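Short chain dehydrogenase (Leptospira borgpetersenii serovar Hardjo-bovis, PDB 6UH2) binds NAD+ and, as a member of the short-chain dehydrogenase/reductase family, probably oxidises or reduces substrates at a CH-OH group. Local coordinates at residues Arg109-Leu122 with Ser169-Ile181. Residues are numbered along the deposited sequence; the frame is centred on the assembly and turned at random.
Sequences RTDEEFNEVVHVNL and SPEVYAMTKAGII. With NAD (nicotinamide-adenine-dinucleotide), chain D.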
ATOM      1  N   ARG B 109     -16.946   8.019  29.955  1.00 15.92           N
ATOM      2  CA  ARG B 109     -15.522   8.301  29.793  1.00 20.23           C
ATOM      3  C   ARG B 109     -15.046   9.268  30.866  1.00 21.45           C
ATOM      4  O   ARG B 109     -15.627  10.341  31.050  1.00 18.10           O
ATOM      5  CB  ARG B 109     -15.234   8.899  28.407  1.00 17.28           C
ATOM      6  CG  ARG B 109     -13.720   9.083  28.121  1.00 16.58           C
ATOM      7  CD  ARG B 109     -13.026   7.754  27.733  1.00 17.02           C
ATOM      8  NE  ARG B 109     -13.835   7.126  26.705  1.00 17.23           N
ATOM      9  CZ  ARG B 109     -14.603   6.068  26.898  1.00 16.58           C
ATOM     10  NH1 ARG B 109     -14.612   5.455  28.084  1.00 14.52           N
ATOM     11  NH2 ARG B 109     -15.364   5.631  25.903  1.00 16.69           N
ATOM     12  N   THR B 110     -13.977   8.889  31.565  1.00 21.47           N
ATOM     13  CA  THR B 110     -13.337   9.769  32.531  1.00 16.96           C
ATOM     14  C   THR B 110     -12.184  10.496  31.868  1.00 18.74           C
ATOM     15  O   THR B 110     -11.684  10.079  30.820  1.00 17.34           O
ATOM     16  CB  THR B 110     -12.816   8.981  33.726  1.00 17.36           C
ATOM     17  OG1 THR B 110     -11.740   8.140  33.288  1.00 17.15           O
ATOM     18  CG2 THR B 110     -13.924   8.132  34.312  1.00 19.19           C
ATOM     19  N   ASP B 111     -11.755  11.600  32.484  1.00 19.57           N
ATOM     20  CA  ASP B 111     -10.608  12.301  31.909  1.00 21.79           C
ATOM     21  C   ASP B 111      -9.339  11.462  31.994  1.00 21.72           C
ATOM     22  O   ASP B 111      -8.465  11.567  31.130  1.00 20.54           O
ATOM     23  CB  ASP B 111     -10.409  13.647  32.594  1.00 19.66           C
ATOM     24  CG  ASP B 111     -11.536  14.613  32.298  1.00 26.62           C
ATOM     25  OD1 ASP B 111     -12.187  14.478  31.229  1.00 23.84           O
ATOM     26  OD2 ASP B 111     -11.776  15.502  33.134  1.00 24.09           O
ATOM     27  N   GLU B 112      -9.222  10.622  33.013  1.00 19.05           N
ATOM     28  CA  GLU B 112      -8.033   9.791  33.118  1.00 19.21           C
ATOM     29  C   GLU B 112      -7.963   8.793  31.967  1.00 21.36           C
ATOM     30  O   GLU B 112      -6.891   8.586  31.387  1.00 21.27           O
ATOM     31  CB  GLU B 112      -8.014   9.093  34.480  1.00 25.77           C
ATOM     32  CG  GLU B 112      -7.824  10.062  35.669  1.00 35.25           C
ATOM     33  CD  GLU B 112      -9.038  10.967  35.973  1.00 47.72           C
ATOM     34  OE1 GLU B 112     -10.192  10.629  35.605  1.00 42.16           O
ATOM     35  OE2 GLU B 112      -8.825  12.033  36.594  1.00 48.38           O
ATOM     36  N   GLU B 113      -9.097   8.179  31.615  1.00 19.30           N
ATOM     37  CA  GLU B 113      -9.147   7.293  30.450  1.00 18.39           C
ATOM     38  C   GLU B 113      -8.829   8.055  29.175  1.00 17.59           C
ATOM     39  O   GLU B 113      -7.969   7.645  28.386  1.00 18.15           O
ATOM     40  CB  GLU B 113     -10.529   6.656  30.323  1.00 19.56           C
ATOM     41  CG  GLU B 113     -10.898   5.679  31.413  1.00 21.74           C
ATOM     42  CD  GLU B 113     -12.387   5.400  31.438  1.00 25.55           C
ATOM     43  OE1 GLU B 113     -13.140   6.087  30.704  1.00 22.25           O
ATOM     44  OE2 GLU B 113     -12.798   4.503  32.198  1.00 24.25           O
ATOM     45  N   PHE B 114      -9.538   9.164  28.953  1.00 15.78           N
ATOM     46  CA  PHE B 114      -9.347   9.968  27.753  1.00 16.78           C
ATOM     47  C   PHE B 114      -7.888  10.373  27.596  1.00 17.60           C
ATOM     48  O   PHE B 114      -7.287  10.178  26.531  1.00 14.24           O
ATOM     49  CB  PHE B 114     -10.254  11.204  27.829  1.00 15.70           C
ATOM     50  CG  PHE B 114     -10.333  11.996  26.549  1.00 16.32           C
ATOM     51  CD1 PHE B 114      -9.378  12.957  26.255  1.00 16.34           C
ATOM     52  CD2 PHE B 114     -11.374  11.793  25.652  1.00 18.47           C
ATOM     53  CE1 PHE B 114      -9.452  13.700  25.089  1.00 13.99           C
ATOM     54  CE2 PHE B 114     -11.455  12.533  24.477  1.00 18.36           C
ATOM     55  CZ  PHE B 114     -10.490  13.484  24.192  1.00 14.62           C
ATOM     56  N   ASN B 115      -7.300  10.938  28.657  1.00 15.95           N
ATOM     57  CA  ASN B 115      -5.930  11.436  28.575  1.00 15.91           C
ATOM     58  C   ASN B 115      -4.918  10.315  28.385  1.00 17.02           C
ATOM     59  O   ASN B 115      -3.880  10.528  27.752  1.00 15.80           O
ATOM     60  CB  ASN B 115      -5.599  12.245  29.830  1.00 16.76           C
ATOM     61  CG  ASN B 115      -6.389  13.522  29.899  1.00 22.19           C
ATOM     62  OD1 ASN B 115      -6.780  14.065  28.867  1.00 20.47           O
ATOM     63  ND2 ASN B 115      -6.630  14.013  31.103  1.00 20.88           N
ATOM     64  N   GLU B 116      -5.180   9.129  28.937  1.00 17.09           N
ATOM     65  CA  GLU B 116      -4.223   8.038  28.765  1.00 17.58           C
ATOM     66  C   GLU B 116      -4.162   7.591  27.310  1.00 20.32           C
ATOM     67  O   GLU B 116      -3.076   7.334  26.778  1.00 18.21           O
ATOM     68  CB  GLU B 116      -4.587   6.862  29.673  1.00 25.56           C
ATOM     69  CG  GLU B 116      -3.438   5.896  29.908  1.00 42.51           C
ATOM     70  CD  GLU B 116      -2.161   6.613  30.330  1.00 58.50           C
ATOM     71  OE1 GLU B 116      -1.171   6.577  29.565  1.00 61.88           O
ATOM     72  OE2 GLU B 116      -2.157   7.230  31.418  1.00 63.49           O
ATOM     73  N   VAL B 117      -5.315   7.517  26.642  1.00 13.98           N
ATOM     74  CA  VAL B 117      -5.328   7.114  25.236  1.00 12.14           C
ATOM     75  C   VAL B 117      -4.650   8.174  24.374  1.00 15.74           C
ATOM     76  O   VAL B 117      -3.886   7.853  23.452  1.00 14.83           O
ATOM     77  CB  VAL B 117      -6.771   6.838  24.771  1.00 15.77           C
ATOM     78  CG1 VAL B 117      -6.806   6.540  23.261  1.00 11.79           C
ATOM     79  CG2 VAL B 117      -7.384   5.677  25.572  1.00 13.41           C
ATOM     80  N   VAL B 118      -4.932   9.453  24.650  1.00 14.08           N
ATOM     81  CA  VAL B 118      -4.266  10.542  23.934  1.00 10.61           C
ATOM     82  C   VAL B 118      -2.749  10.449  24.103  1.00 11.30           C
ATOM     83  O   VAL B 118      -1.988  10.549  23.132  1.00 18.41           O
ATOM     84  CB  VAL B 118      -4.811  11.899  24.417  1.00 15.09           C
ATOM     85  CG1 VAL B 118      -3.933  13.042  23.907  1.00 15.19           C
ATOM     86  CG2 VAL B 118      -6.282  12.070  23.983  1.00 12.08           C
ATOM     87  N   HIS B 119      -2.287  10.257  25.340  1.00 14.94           N
ATOM     88  CA  HIS B 119      -0.848  10.291  25.591  1.00 16.04           C
ATOM     89  C   HIS B 119      -0.116   9.174  24.859  1.00 15.08           C
ATOM     90  O   HIS B 119       0.930   9.415  24.251  1.00 15.99           O
ATOM     91  CB  HIS B 119      -0.585  10.254  27.091  1.00 17.74           C
ATOM     92  CG  HIS B 119      -1.064  11.490  27.773  1.00 19.71           C
ATOM     93  ND1 HIS B 119      -1.322  11.559  29.124  1.00 25.58           N
ATOM     94  CD2 HIS B 119      -1.379  12.704  27.265  1.00 19.86           C
ATOM     95  CE1 HIS B 119      -1.758  12.770  29.421  1.00 27.80           C
ATOM     96  NE2 HIS B 119      -1.808  13.481  28.307  1.00 17.37           N
ATOM     97  N   VAL B 120      -0.654   7.954  24.872  1.00 15.29           N
ATOM     98  CA  VAL B 120       0.030   6.866  24.171  1.00 16.67           C
ATOM     99  C   VAL B 120      -0.071   7.063  22.664  1.00 17.79           C
ATOM    100  O   VAL B 120       0.936   7.007  21.945  1.00 15.98           O
ATOM    101  CB  VAL B 120      -0.532   5.497  24.608  1.00 16.40           C
ATOM    102  CG1 VAL B 120       0.064   4.371  23.770  1.00 19.55           C
ATOM    103  CG2 VAL B 120      -0.238   5.255  26.084  1.00 18.70           C
ATOM    104  N   ASN B 121      -1.285   7.328  22.165  1.00 18.84           N
ATOM    105  CA  ASN B 121      -1.510   7.348  20.722  1.00 17.54           C
ATOM    106  C   ASN B 121      -0.970   8.629  20.085  1.00 15.98           C
ATOM    107  O   ASN B 121      -0.208   8.567  19.115  1.00 19.28           O
ATOM    108  CB  ASN B 121      -3.006   7.170  20.412  1.00 13.26           C
ATOM    109  CG  ASN B 121      -3.549   5.796  20.835  1.00 22.05           C
ATOM    110  OD1 ASN B 121      -2.849   4.984  21.460  1.00 17.30           O
ATOM    111  ND2 ASN B 121      -4.817   5.542  20.504  1.00 13.71           N
ATOM    112  N   LEU B 122      -1.340   9.803  20.615  1.00 13.02           N
ATOM    113  CA  LEU B 122      -0.920  11.062  19.994  1.00 13.72           C
ATOM    114  C   LEU B 122       0.443  11.539  20.496  1.00 13.10           C
ATOM    115  O   LEU B 122       1.358  11.749  19.693  1.00 15.05           O
ATOM    116  CB  LEU B 122      -1.966  12.168  20.216  1.00 13.49           C
ATOM    117  CG  LEU B 122      -3.218  12.223  19.348  1.00 23.75           C
ATOM    118  CD1 LEU B 122      -3.997  13.508  19.644  1.00 21.80           C
ATOM    119  CD2 LEU B 122      -2.889  12.111  17.840  1.00 15.81           C
ATOM    120  N   SER B 169     -15.813   0.489  21.089  1.00 25.06           N
ATOM    121  CA  SER B 169     -14.731   1.308  20.543  1.00 21.01           C
ATOM    122  C   SER B 169     -15.036   2.774  20.840  1.00 19.05           C
ATOM    123  O   SER B 169     -16.118   3.254  20.487  1.00 25.10           O
ATOM    124  CB  SER B 169     -14.557   1.092  19.045  1.00 23.04           C
ATOM    125  OG  SER B 169     -13.364   1.716  18.605  1.00 22.03           O
ATOM    126  N   PRO B 170     -14.140   3.499  21.496  1.00 20.37           N
ATOM    127  CA  PRO B 170     -14.526   4.772  22.108  1.00 20.24           C
ATOM    128  C   PRO B 170     -14.237   5.983  21.234  1.00 17.80           C
ATOM    129  O   PRO B 170     -13.492   5.903  20.254  1.00 15.74           O
ATOM    130  CB  PRO B 170     -13.671   4.790  23.378  1.00 16.67           C
ATOM    131  CG  PRO B 170     -12.362   4.173  22.889  1.00 14.91           C
ATOM    132  CD  PRO B 170     -12.778   3.098  21.894  1.00 19.88           C
ATOM    133  N   GLU B 171     -14.813   7.124  21.623  1.00 16.98           N
ATOM    134  CA  GLU B 171     -14.624   8.365  20.881  1.00 13.91           C
ATOM    135  C   GLU B 171     -13.157   8.750  20.794  1.00 15.57           C
ATOM    136  O   GLU B 171     -12.705   9.260  19.765  1.00 12.59           O
ATOM    137  CB  GLU B 171     -15.428   9.498  21.526  1.00 15.35           C
ATOM    138  CG  GLU B 171     -14.927   9.947  22.910  1.00 14.95           C
ATOM    139  CD  GLU B 171     -14.847   8.804  23.900  1.00 17.61           C
ATOM    140  OE1 GLU B 171     -15.879   8.152  24.114  1.00 18.05           O
ATOM    141  OE2 GLU B 171     -13.751   8.532  24.440  1.00 16.81           O
ATOM    142  N   VAL B 172     -12.393   8.512  21.864  1.00 15.62           N
ATOM    143  CA  VAL B 172     -11.022   9.000  21.901  1.00 14.27           C
ATOM    144  C   VAL B 172     -10.138   8.169  20.978  1.00 15.69           C
ATOM    145  O   VAL B 172      -9.141   8.668  20.446  1.00 13.09           O
ATOM    146  CB  VAL B 172     -10.501   9.017  23.356  1.00 16.88           C
ATOM    147  CG1 VAL B 172     -10.431   7.594  23.942  1.00 14.78           C
ATOM    148  CG2 VAL B 172      -9.146   9.701  23.430  1.00 18.28           C
ATOM    149  N   TYR B 173     -10.481   6.893  20.772  1.00 11.73           N
ATOM    150  CA  TYR B 173      -9.740   6.095  19.797  1.00 13.22           C
ATOM    151  C   TYR B 173      -9.948   6.637  18.386  1.00 15.03           C
ATOM    152  O   TYR B 173      -8.987   6.776  17.620  1.00 11.06           O
ATOM    153  CB  TYR B 173     -10.169   4.633  19.885  1.00 12.02           C
ATOM    154  CG  TYR B 173      -9.262   3.676  19.145  1.00 13.98           C
ATOM    155  CD1 TYR B 173      -8.009   3.357  19.644  1.00 11.47           C
ATOM    156  CD2 TYR B 173      -9.662   3.089  17.950  1.00 19.14           C
ATOM    157  CE1 TYR B 173      -7.176   2.460  18.970  1.00 18.37           C
ATOM    158  CE2 TYR B 173      -8.838   2.203  17.267  1.00 19.88           C
ATOM    159  CZ  TYR B 173      -7.596   1.894  17.786  1.00 17.02           C
ATOM    160  OH  TYR B 173      -6.763   1.014  17.117  1.00 18.52           O
ATOM    161  N   ALA B 174     -11.196   6.960  18.031  1.00 16.20           N
ATOM    162  CA  ALA B 174     -11.465   7.570  16.732  1.00 16.64           C
ATOM    163  C   ALA B 174     -10.729   8.895  16.592  1.00 17.98           C
ATOM    164  O   ALA B 174     -10.107   9.171  15.561  1.00 14.76           O
ATOM    165  CB  ALA B 174     -12.971   7.777  16.549  1.00 11.52           C
ATOM    166  N   MET B 175     -10.784   9.728  17.635  1.00 14.38           N
ATOM    167  CA  MET B 175     -10.086  11.011  17.608  1.00 12.63           C
ATOM    168  C   MET B 175      -8.593  10.826  17.373  1.00 15.10           C
ATOM    169  O   MET B 175      -8.004  11.477  16.500  1.00 14.28           O
ATOM    170  CB  MET B 175     -10.310  11.750  18.925  1.00 13.64           C
ATOM    171  CG  MET B 175     -11.637  12.483  19.056  1.00 18.15           C
ATOM    172  SD  MET B 175     -11.729  13.125  20.745  1.00 19.08           S
ATOM    173  CE  MET B 175     -12.595  14.686  20.506  1.00 14.50           C
ATOM    174  N   THR B 176      -7.950   9.969  18.170  1.00  9.03           N
ATOM    175  CA  THR B 176      -6.489   9.910  18.096  1.00 16.58           C
ATOM    176  C   THR B 176      -6.002   9.186  16.845  1.00 11.81           C
ATOM    177  O   THR B 176      -4.927   9.514  16.328  1.00 12.24           O
ATOM    178  CB  THR B 176      -5.880   9.248  19.342  1.00 14.32           C
ATOM    179  OG1 THR B 176      -6.361   7.907  19.476  1.00 14.68           O
ATOM    180  CG2 THR B 176      -6.224  10.060  20.612  1.00 14.68           C
ATOM    181  N   LYS B 177      -6.756   8.212  16.338  1.00 11.33           N
ATOM    182  CA  LYS B 177      -6.304   7.521  15.132  1.00 12.66           C
ATOM    183  C   LYS B 177      -6.491   8.394  13.896  1.00 12.97           C
ATOM    184  O   LYS B 177      -5.637   8.398  13.000  1.00 13.60           O
ATOM    185  CB  LYS B 177      -7.029   6.183  14.984  1.00 13.29           C
ATOM    186  CG  LYS B 177      -6.579   5.146  16.013  1.00 11.85           C
ATOM    187  CD  LYS B 177      -5.059   4.898  15.912  1.00 12.86           C
ATOM    188  CE  LYS B 177      -4.603   3.807  16.861  1.00 15.36           C
ATOM    189  NZ  LYS B 177      -3.163   3.440  16.650  1.00 16.33           N
ATOM    190  N   ALA B 178      -7.597   9.146  13.826  1.00 11.68           N
ATOM    191  CA  ALA B 178      -7.703  10.188  12.803  1.00  9.62           C
ATOM    192  C   ALA B 178      -6.564  11.192  12.917  1.00 16.89           C
ATOM    193  O   ALA B 178      -6.031  11.664  11.899  1.00 12.29           O
ATOM    194  CB  ALA B 178      -9.037  10.925  12.921  1.00 10.32           C
ATOM    195  N   GLY B 179      -6.193  11.542  14.151  1.00 14.25           N
ATOM    196  CA  GLY B 179      -5.102  12.486  14.354  1.00  9.66           C
ATOM    197  C   GLY B 179      -3.764  11.950  13.875  1.00 14.62           C
ATOM    198  O   GLY B 179      -2.930  12.709  13.370  1.00 14.26           O
ATOM    199  N   ILE B 180      -3.528  10.645  14.051  1.00 11.37           N
ATOM    200  CA  ILE B 180      -2.279  10.026  13.600  1.00  9.74           C
ATOM    201  C   ILE B 180      -2.237   9.957  12.082  1.00  9.88           C
ATOM    202  O   ILE B 180      -1.188  10.180  11.459  1.00 13.91           O
ATOM    203  CB  ILE B 180      -2.124   8.626  14.232  1.00 14.16           C
ATOM    204  CG1 ILE B 180      -1.765   8.746  15.714  1.00 12.08           C
ATOM    205  CG2 ILE B 180      -1.058   7.775  13.493  1.00 13.09           C
ATOM    206  CD1 ILE B 180      -2.088   7.485  16.504  1.00 19.25           C
ATOM    207  N   ILE B 181      -3.364   9.608  11.462  1.00 11.76           N
ATOM    208  CA  ILE B 181      -3.425   9.609  10.004  1.00  9.88           C
ATOM    209  C   ILE B 181      -3.103  10.998   9.459  1.00 10.71           C
ATOM    210  O   ILE B 181      -2.368  11.138   8.473  1.00 13.64           O
ATOM    211  CB  ILE B 181      -4.800   9.099   9.540  1.00 11.42           C
ATOM    212  CG1 ILE B 181      -4.931   7.603   9.858  1.00 11.45           C
ATOM    213  CG2 ILE B 181      -4.998   9.342   8.051  1.00 13.59           C
ATOM    214  CD1 ILE B 181      -6.359   7.071   9.709  1.00 11.82           C
TER
HETATM  215  PA  NAD D 301      -1.529  -4.670  21.718  1.00 19.86           P
HETATM  216  O1A NAD D 301      -2.447  -4.159  22.857  1.00 21.85           O
HETATM  217  O2A NAD D 301      -1.347  -6.173  21.501  1.00 16.83           O
HETATM  218  O5B NAD D 301      -0.043  -3.988  21.815  1.00 19.75           O
HETATM  219  C5B NAD D 301       0.176  -2.621  22.111  1.00 20.65           C
HETATM  220  C4B NAD D 301       1.572  -2.594  22.674  1.00 15.92           C
HETATM  221  O4B NAD D 301       1.818  -1.166  22.958  1.00 17.53           O
HETATM  222  C3B NAD D 301       1.715  -3.360  23.999  1.00 14.41           C
HETATM  223  O3B NAD D 301       2.897  -4.196  23.978  1.00 15.73           O
HETATM  224  C2B NAD D 301       1.918  -2.236  25.024  1.00 17.11           C
HETATM  225  O2B NAD D 301       2.739  -2.648  26.126  1.00 20.04           O
HETATM  226  C1B NAD D 301       2.528  -1.100  24.169  1.00 16.33           C
HETATM  227  N9A NAD D 301       2.358   0.140  24.919  1.00 18.60           N
HETATM  228  C8A NAD D 301       1.264   0.550  25.680  1.00 18.04           C
HETATM  229  N7A NAD D 301       1.496   1.693  26.267  1.00 14.53           N
HETATM  230  C5A NAD D 301       2.796   2.044  25.905  1.00 17.88           C
HETATM  231  C6A NAD D 301       3.614   3.122  26.224  1.00 17.62           C
HETATM  232  N6A NAD D 301       3.207   4.123  27.030  1.00 18.42           N
HETATM  233  N1A NAD D 301       4.843   3.165  25.686  1.00 14.97           N
HETATM  234  C2A NAD D 301       5.262   2.183  24.886  1.00 17.63           C
HETATM  235  N3A NAD D 301       4.555   1.105  24.536  1.00 17.07           N
HETATM  236  C4A NAD D 301       3.324   1.082  25.070  1.00 14.65           C
HETATM  237  O3  NAD D 301      -1.993  -4.002  20.318  1.00 20.78           O
HETATM  238  PN  NAD D 301      -1.992  -4.521  18.791  1.00 21.87           P
HETATM  239  O1N NAD D 301      -3.360  -5.149  18.422  1.00 29.83           O
HETATM  240  O2N NAD D 301      -0.648  -5.212  18.543  1.00 20.69           O
HETATM  241  O5D NAD D 301      -2.037  -2.987  18.108  1.00 20.58           O
HETATM  242  C5D NAD D 301      -0.838  -2.429  17.613  1.00 20.29           C
HETATM  243  C4D NAD D 301      -1.229  -1.154  16.870  1.00 17.00           C
HETATM  244  O4D NAD D 301      -2.270  -1.419  15.847  1.00 21.57           O
HETATM  245  C3D NAD D 301      -1.898  -0.169  17.828  1.00 12.83           C
HETATM  246  O3D NAD D 301      -1.591   1.181  17.458  1.00 15.88           O
HETATM  247  C2D NAD D 301      -3.431  -0.352  17.611  1.00 15.85           C
HETATM  248  O2D NAD D 301      -4.189   0.814  17.888  1.00 16.21           O
HETATM  249  C1D NAD D 301      -3.424  -0.660  16.087  1.00 18.29           C
HETATM  250  N1N NAD D 301      -4.598  -1.482  15.623  1.00 20.88           N
HETATM  251  C2N NAD D 301      -4.876  -2.694  16.179  1.00 20.43           C
HETATM  252  C3N NAD D 301      -5.958  -3.403  15.721  1.00 25.76           C
HETATM  253  C7N NAD D 301      -6.258  -4.725  16.340  1.00 28.63           C
HETATM  254  O7N NAD D 301      -7.319  -5.263  16.064  1.00 25.81           O
HETATM  255  N7N NAD D 301      -5.342  -5.274  17.169  1.00 27.42           N
HETATM  256  C4N NAD D 301      -6.740  -2.859  14.687  1.00 23.55           C
HETATM  257  C5N NAD D 301      -6.439  -1.641  14.154  1.00 29.23           C
HETATM  258  C6N NAD D 301      -5.333  -0.947  14.640  1.00 24.15           C
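Pro170, at the N-cap of helix 171-191, lays its CB against the guanidinium of Arg109 (NH2 to CB 3.2 Å). The next residue, Glu171, takes that guanidinium side-on in a salt bridge: Arg109 NE reaches OE2 at 2.7 Å in a nearly straight bond, and NH2 bonds OE1. Bends at chi2 and chi3 fold the Arg109 chain so that its NH1 also bonds Glu113 OE1, extending the salt bridge into a network of Arg109, Glu113 and Glu171. Arg109 NH1 and Thr110 N reach that oxygen from opposite faces of the carboxylate, and Glu113 N bonds Thr110 OG1 in return, completing a capping box. One arginine thus ties together the first turns of both helices. Val172 divides its two methyls between neighbours: CG1 packs on Val117, while CG2, anti to the backbone N, lies over one face of the Phe114 ring, a CH-pi contact 3.8 Å from the centroid, and also touches Val118 CG2. Tyr173 turns its OH to the NAD ribose, 2.7 Å from O2D; with Lys177 it forms the YxxxK motif of the short-chain dehydrogenase Rossmann fold, in which helices 111-139 and 171-191 pack side by side, their 111-122 and 171-181 portions running nearly parallel, 20° apart. Met175 brings SD to the edge of the Phe114 ring, a Met-aromatic contact 3.7 Å from CZ. Thr176 is a knob among Val117, Val118, Asn121 and Leu122. Its OG1, directed back along its own helix (chi1 60°), bonds Val172 O and accepts from Asn121 ND2 at 3.0 Å, lying close to the amide plane; Asn121 OD1 takes Ile100 N, so both ends of this buried amide are held. Lys177 NZ bonds NAD O3D at 2.9 Å and, weakly, O2D; it also bonds Phe148 O. At Gly179 the backbone lies beside Leu122 CD2, and Ile180 sets CD1 against Asn121 O and CG1 against Leu122 CD2.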